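Histone-lysine N-methyltransferase SETMAR (Homo sapiens, PDB 3F2K) combines a histone H3 lysine methyltransferase with a DNA-binding mariner transposase-derived domain, the part modelled here, and acts in DNA double-strand break repair and restart of stalled replication forks. Local coordinates at residues Gln103-Met108 against Gln138-Lys143; Val35-Lys40 against Glu99-Glu104. All coordinates share one frame; numbering follows the deposited sequence. Where two conformers were deposited one is given.

Contact 1: residues Gln103-Met108 against Gln138-Lys143; sequences QEIDEM and QPTLQK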
loop_
_atom_site.group_PDB
_atom_site.type_symbol
_atom_site.label_atom_id
_atom_site.label_comp_id
_atom_site.label_asym_id
_atom_site.label_seq_id
_atom_site.Cartn_x
_atom_site.Cartn_y
_atom_site.Cartn_z
ATOM N N GLN A 103 -6.887 6.154 13.339
ATOM C CA GLN A 103 -7.582 7.379 12.939
ATOM C C GLN A 103 -7.456 7.576 11.433
ATOM O O GLN A 103 -8.412 7.972 10.765
ATOM C CB GLN A 103 -7.035 8.584 13.705
ATOM C CG GLN A 103 -7.445 8.524 15.168
ATOM C CD GLN A 103 -8.986 8.367 15.329
ATOM O OE1 GLN A 103 -9.480 7.423 15.984
ATOM N NE2 GLN A 103 -9.741 9.255 14.661
ATOM N N GLU A 104 -6.301 7.205 10.875
ATOM C CA GLU A 104 -6.109 7.299 9.433
ATOM C C GLU A 104 -7.007 6.335 8.665
ATOM O O GLU A 104 -7.547 6.690 7.599
ATOM C CB GLU A 104 -4.635 7.036 9.109
ATOM C CG GLU A 104 -3.743 8.297 9.454
ATOM C CD GLU A 104 -4.098 9.607 8.692
ATOM O OE1 GLU A 104 -4.417 9.600 7.483
ATOM O OE2 GLU A 104 -4.010 10.699 9.316
ATOM N N ILE A 105 -7.139 5.120 9.173
ATOM C CA ILE A 105 -8.030 4.086 8.560
ATOM C C ILE A 105 -9.479 4.586 8.590
ATOM O O ILE A 105 -10.192 4.499 7.603
ATOM C CB ILE A 105 -7.915 2.786 9.341
ATOM C CG1 ILE A 105 -6.570 2.094 9.040
ATOM C CG2 ILE A 105 -9.063 1.808 9.045
ATOM C CD1 ILE A 105 -6.349 0.889 10.016
ATOM N N ASP A 106 -9.894 5.145 9.717
ATOM C CA ASP A 106 -11.262 5.745 9.794
ATOM C C ASP A 106 -11.461 6.820 8.715
ATOM O O ASP A 106 -12.516 6.840 8.044
ATOM C CB ASP A 106 -11.483 6.332 11.182
ATOM C CG ASP A 106 -12.904 6.372 11.566
ATOM O OD1 ASP A 106 -13.635 7.239 11.011
ATOM O OD2 ASP A 106 -13.264 5.624 12.477
ATOM N N GLU A 107 -10.491 7.719 8.543
ATOM C CA GLU A 107 -10.620 8.825 7.560
ATOM C C GLU A 107 -10.625 8.225 6.160
ATOM O O GLU A 107 -11.463 8.630 5.338
ATOM C CB GLU A 107 -9.461 9.818 7.692
ATOM C CG GLU A 107 -9.643 11.073 6.823
ATOM C CD GLU A 107 -8.548 12.119 6.994
ATOM O OE1 GLU A 107 -7.787 12.052 7.983
ATOM O OE2 GLU A 107 -8.474 13.026 6.109
HETATM N N MSE A 108 -9.675 7.319 5.905
HETATM C CA MSE A 108 -9.626 6.611 4.582
HETATM C C MSE A 108 -10.986 5.935 4.255
HETATM O O MSE A 108 -11.445 6.013 3.104
HETATM C CB MSE A 108 -8.540 5.566 4.553
HETATM C CG MSE A 108 -8.528 4.703 3.185
HETATM SE SE MSE A 108 -9.599 3.246 3.254
HETATM C CE MSE A 108 -8.883 2.278 4.806
ATOM N N GLN A 138 -3.195 -3.014 18.451
ATOM C CA GLN A 138 -4.395 -2.292 18.824
ATOM C C GLN A 138 -3.962 -0.798 18.961
ATOM O O GLN A 138 -2.809 -0.493 19.432
ATOM C CB GLN A 138 -4.920 -2.859 20.153
ATOM C CG GLN A 138 -5.496 -4.255 20.112
ATOM C CD GLN A 138 -6.691 -4.442 19.163
ATOM O OE1 GLN A 138 -7.167 -3.477 18.516
ATOM N NE2 GLN A 138 -7.198 -5.714 19.101
ATOM N N PRO A 139 -4.863 0.140 18.678
ATOM C CA PRO A 139 -6.266 -0.144 18.329
ATOM C C PRO A 139 -6.582 -0.244 16.857
ATOM O O PRO A 139 -7.771 -0.288 16.509
ATOM C CB PRO A 139 -7.015 1.050 18.976
ATOM C CG PRO A 139 -6.102 2.210 18.690
ATOM C CD PRO A 139 -4.654 1.588 18.911
ATOM N N THR A 140 -5.531 -0.330 16.016
ATOM C CA THR A 140 -5.713 -0.629 14.588
ATOM C C THR A 140 -6.571 -1.885 14.348
ATOM O O THR A 140 -7.479 -1.853 13.498
ATOM C CB THR A 140 -4.336 -0.664 13.865
ATOM O OG1 THR A 140 -3.862 0.676 13.810
ATOM C CG2 THR A 140 -4.496 -1.219 12.365
ATOM N N LEU A 141 -6.269 -3.009 15.015
ATOM C CA LEU A 141 -7.016 -4.219 14.761
ATOM C C LEU A 141 -8.508 -4.033 15.058
ATOM O O LEU A 141 -9.379 -4.403 14.252
ATOM C CB LEU A 141 -6.432 -5.385 15.584
ATOM C CG LEU A 141 -4.958 -5.709 15.154
ATOM C CD1 LEU A 141 -4.479 -6.821 15.984
ATOM C CD2 LEU A 141 -5.009 -6.152 13.648
ATOM N N GLN A 142 -8.813 -3.451 16.205
ATOM C CA GLN A 142 -10.224 -3.173 16.516
ATOM C C GLN A 142 -10.920 -2.236 15.483
ATOM O O GLN A 142 -12.067 -2.459 15.144
ATOM C CB GLN A 142 -10.367 -2.623 17.919
ATOM C CG GLN A 142 -11.881 -2.658 18.318
ATOM C CD GLN A 142 -12.134 -2.108 19.687
ATOM O OE1 GLN A 142 -11.991 -0.893 19.946
ATOM N NE2 GLN A 142 -12.520 -2.986 20.575
ATOM N N LYS A 143 -10.227 -1.235 14.992
ATOM C CA LYS A 143 -10.802 -0.329 14.023
ATOM C C LYS A 143 -11.185 -1.101 12.762
ATOM O O LYS A 143 -12.245 -0.892 12.181
ATOM C CB LYS A 143 -9.787 0.754 13.696
ATOM C CG LYS A 143 -10.326 1.841 12.695
ATOM C CD LYS A 143 -11.619 2.463 13.195
ATOM C CE LYS A 143 -11.402 3.268 14.457
ATOM N NZ LYS A 143 -12.651 4.112 14.659
HETATM O O HOH W 1 -12.319 5.819 16.688
#

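Contact 2: residues Val35-Lys40 against Glu99-Glu104; sequences VTCDEK and EKYAQE. With MG (magnesium ion), chain D.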
loop_
_atom_site.group_PDB
_atom_site.type_symbol
_atom_site.label_atom_id
_atom_site.label_comp_id
_atom_site.label_asym_id
_atom_site.label_seq_id
_atom_site.Cartn_x
_atom_site.Cartn_y
_atom_site.Cartn_z
ATOM N N VAL A 35 -8.082 -2.847 -0.786
ATOM C CA VAL A 35 -7.554 -1.530 -0.473
ATOM C C VAL A 35 -6.101 -1.822 -0.007
ATOM O O VAL A 35 -5.897 -2.728 0.748
ATOM C CB VAL A 35 -8.320 -0.878 0.698
ATOM C CG1 VAL A 35 -7.628 0.388 1.102
ATOM C CG2 VAL A 35 -9.773 -0.458 0.174
ATOM N N THR A 36 -5.153 -1.030 -0.455
ATOM C CA THR A 36 -3.799 -1.261 -0.083
ATOM C C THR A 36 -3.053 0.026 0.248
ATOM O O THR A 36 -3.395 1.152 -0.260
ATOM C CB THR A 36 -3.076 -2.093 -1.221
ATOM O OG1 THR A 36 -1.898 -2.729 -0.700
ATOM C CG2 THR A 36 -2.768 -1.266 -2.472
ATOM N N CYS A 37 -1.956 -0.117 0.988
ATOM C CA CYS A 37 -1.242 1.081 1.421
ATOM C C CYS A 37 0.184 0.761 1.730
ATOM O O CYS A 37 0.546 -0.414 1.791
ATOM C CB CYS A 37 -1.900 1.635 2.680
ATOM S SG CYS A 37 -1.677 0.622 4.135
ATOM N N ASP A 38 0.948 1.830 1.956
ATOM C CA ASP A 38 2.294 1.755 2.473
ATOM C C ASP A 38 2.735 3.164 2.827
ATOM O O ASP A 38 2.208 4.191 2.325
ATOM C CB ASP A 38 3.293 1.111 1.457
ATOM C CG ASP A 38 4.559 0.536 2.154
ATOM O OD1 ASP A 38 4.488 0.304 3.388
ATOM O OD2 ASP A 38 5.558 0.325 1.454
ATOM N N GLU A 39 3.776 3.176 3.621
ATOM C CA GLU A 39 4.436 4.413 4.083
ATOM C C GLU A 39 5.729 4.559 3.271
ATOM O O GLU A 39 6.427 3.566 2.936
ATOM C CB GLU A 39 4.733 4.298 5.592
ATOM C CG GLU A 39 3.491 4.396 6.555
ATOM C CD GLU A 39 2.788 3.028 6.787
ATOM O OE1 GLU A 39 3.208 2.019 6.208
ATOM O OE2 GLU A 39 1.849 3.000 7.610
ATOM N N LYS A 40 6.061 5.804 2.963
ATOM C CA LYS A 40 7.392 6.101 2.408
ATOM C C LYS A 40 7.931 7.455 2.913
ATOM O O LYS A 40 7.220 8.439 2.971
ATOM C CB LYS A 40 7.319 6.108 0.863
ATOM C CG LYS A 40 8.499 6.718 0.133
ATOM C CD LYS A 40 8.368 6.522 -1.353
ATOM C CE LYS A 40 9.501 7.235 -2.081
ATOM N NZ LYS A 40 10.630 6.299 -1.908
ATOM N N GLU A 99 -2.396 4.173 17.286
ATOM C CA GLU A 99 -3.500 5.093 17.558
ATOM C C GLU A 99 -3.702 6.005 16.339
ATOM O O GLU A 99 -4.825 6.215 15.870
ATOM C CB GLU A 99 -3.290 5.925 18.866
ATOM C CG GLU A 99 -3.487 5.058 20.114
ATOM C CD GLU A 99 -2.189 4.339 20.565
ATOM O OE1 GLU A 99 -1.106 4.468 19.921
ATOM O OE2 GLU A 99 -2.216 3.705 21.617
ATOM N N LYS A 100 -2.614 6.535 15.836
ATOM C CA LYS A 100 -2.647 7.443 14.676
ATOM C C LYS A 100 -3.135 6.643 13.450
ATOM O O LYS A 100 -3.885 7.159 12.642
ATOM C CB LYS A 100 -1.211 7.963 14.432
ATOM C CG LYS A 100 -1.002 8.745 13.126
ATOM C CD LYS A 100 -2.124 9.733 13.025
ATOM C CE LYS A 100 -1.634 11.066 12.573
ATOM N NZ LYS A 100 -1.826 11.151 11.090
ATOM N N TYR A 101 -2.574 5.457 13.266
ATOM C CA TYR A 101 -2.928 4.639 12.057
ATOM C C TYR A 101 -4.403 4.269 12.104
ATOM O O TYR A 101 -5.059 4.298 11.024
ATOM C CB TYR A 101 -2.063 3.422 11.991
ATOM C CG TYR A 101 -2.101 2.648 10.723
ATOM C CD1 TYR A 101 -1.481 3.153 9.562
ATOM C CD2 TYR A 101 -2.696 1.388 10.690
ATOM C CE1 TYR A 101 -1.428 2.418 8.407
ATOM C CE2 TYR A 101 -2.683 0.610 9.484
ATOM C CZ TYR A 101 -2.031 1.152 8.363
ATOM O OH TYR A 101 -1.991 0.418 7.166
ATOM N N ALA A 102 -4.944 3.971 13.298
ATOM C CA ALA A 102 -6.405 3.739 13.431
ATOM C C ALA A 102 -7.288 4.931 12.965
ATOM O O ALA A 102 -8.291 4.719 12.244
ATOM C CB ALA A 102 -6.792 3.241 14.875
ATOM N N GLN A 103 -6.887 6.154 13.339
ATOM C CA GLN A 103 -7.582 7.379 12.939
ATOM C C GLN A 103 -7.456 7.576 11.433
ATOM O O GLN A 103 -8.412 7.972 10.765
ATOM C CB GLN A 103 -7.035 8.584 13.705
ATOM C CG GLN A 103 -7.445 8.524 15.168
ATOM C CD GLN A 103 -8.986 8.367 15.329
ATOM O OE1 GLN A 103 -9.480 7.423 15.984
ATOM N NE2 GLN A 103 -9.741 9.255 14.661
ATOM N N GLU A 104 -6.301 7.205 10.875
ATOM C CA GLU A 104 -6.109 7.299 9.433
ATOM C C GLU A 104 -7.007 6.335 8.665
ATOM O O GLU A 104 -7.547 6.690 7.599
ATOM C CB GLU A 104 -4.635 7.036 9.109
ATOM C CG GLU A 104 -3.743 8.297 9.454
ATOM C CD GLU A 104 -4.098 9.607 8.692
ATOM O OE1 GLU A 104 -4.417 9.600 7.483
ATOM O OE2 GLU A 104 -4.010 10.699 9.316
HETATM MG MG MG D . 6.085 -0.464 4.685
HETATM O O HOH W 2 7.155 -1.123 2.873
HETATM O O HOH W 3 4.960 0.075 6.448
HETATM O O HOH W 4 6.876 1.414 4.667
HETATM O O HOH W 5 7.654 -1.152 5.997
#

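Contact 1: residues Gln103-Met108 against Gln138-Lys143
Lys-143 reaches across from helix 140-147 to Ile-105 and Asp-106 on helix 98-115, and its side chain has the largest share of any residue in the contact. CB starts toward the facing helix, with CG carried on in extension opposite the backbone N (chi1 -177°). Lys-143 CG lies 3.9 Å from Ile-105 CG2, the two side chains sliding past each other in opposite senses. Two bends follow, at chi2 (55°) and chi3 (66°), and carry the chain past Ile-105 to the Asp-106 carboxylate. Lys-143 CD and then CE each pass Asp-106 OD2 at 3.6 Å. Lys-143 NZ ends 2.7 Å from Asp-106 OD2, a salt bridge on the anti lone pair, the one turned away from OD1. A water takes a second proton of Lys-143 NZ at 2.7 Å and donates only weakly to Gln-103 OE1, 3.3 Å away. The ammonium is therefore held by a carboxylate and a water, while the CG end of the same side chain packs on Ile-105. With a leucine in its place, Asp-106 would probably be left without its mate across the interface and the water without its donor. Deeper in, Ile-105 CD1 meets Thr-140 CG2 at 3.7 Å, the side chains crossing at about a right angle. Thr-140 OG1 is hydrogen-bonded to Ser-98 OG and Pro-134 O, while its CG2 faces Ile-105. Ile-105 also touches Leu-144 and Leu-147 farther along helix 140-147, and Trp-78 of strand 72-80, which places the contact where two helices meet beside the central sheet.

Contact 2: residues Val35-Lys40 against Glu99-Glu104
Tyr-101 reaches from helix 98-115 to Cys-37 and Glu-39 because a chi1 of -168° extends its ring away from the helix backbone, while a bend at chi2 (87°) turns the Glu-39 carboxylate to the ring. The contact lies in the RNase H-like fold of the mariner transposase, between a helix and the strand that carries the first metal-binding aspartate, Asp-38. Along strand 34-43 the side chains alternate: Cys-37 and Glu-39 start toward the helix, Asp-38 away from it. In the conformer given, Cys-37 SG comes to the ring edge, near its plane, 3.1 Å from Tyr-101 OH; a second conformer makes this approach provisional. Glu-39 OE2 approaches Tyr-101 CE1 at 3.4 Å, with carboxylate and ring planes 32° apart, a packing contact. The hydrogen-bonding partner of OE2 is His-135 NE2, and the His-135 ring also stacks with Tyr-101. On the other side of the strand, Asp-38 OD1 binds the magnesium ion at 2.2 Å; Asp-130 and four waters complete six ligands. Asn-165, probably the asparagine that replaces the third acidic residue of the transposase active site, hydrogen-bonds through ND2 to Asp-38 OD2. Glu-39 is a second-shell residue: one of the metal-bound waters, 2.2 Å from the magnesium, donates to Glu-39 OE1 at 2.6 Å.

Overall arrangement
From the N terminus, strand 34-43 comes first, and contact 2 closes a loop of 58 residues from it to helix 98-115, a span that includes strands 72-80 and 83-89. Contact 1 then starts on that same helix and closes a shorter loop of 29 residues, through strand 126-128 and Asp-130, to helix 140-147. The loops follow one another head to tail, sharing Gln-103 and Glu-104; neither nests in the other. Their centres are about 8 Å apart, and Thr-140 OG1 packs 3.4 Å from Tyr-101 CD2. Helix 98-115 is thus tied to the metal-bearing strand through one contact and to helix 140-147 through the other.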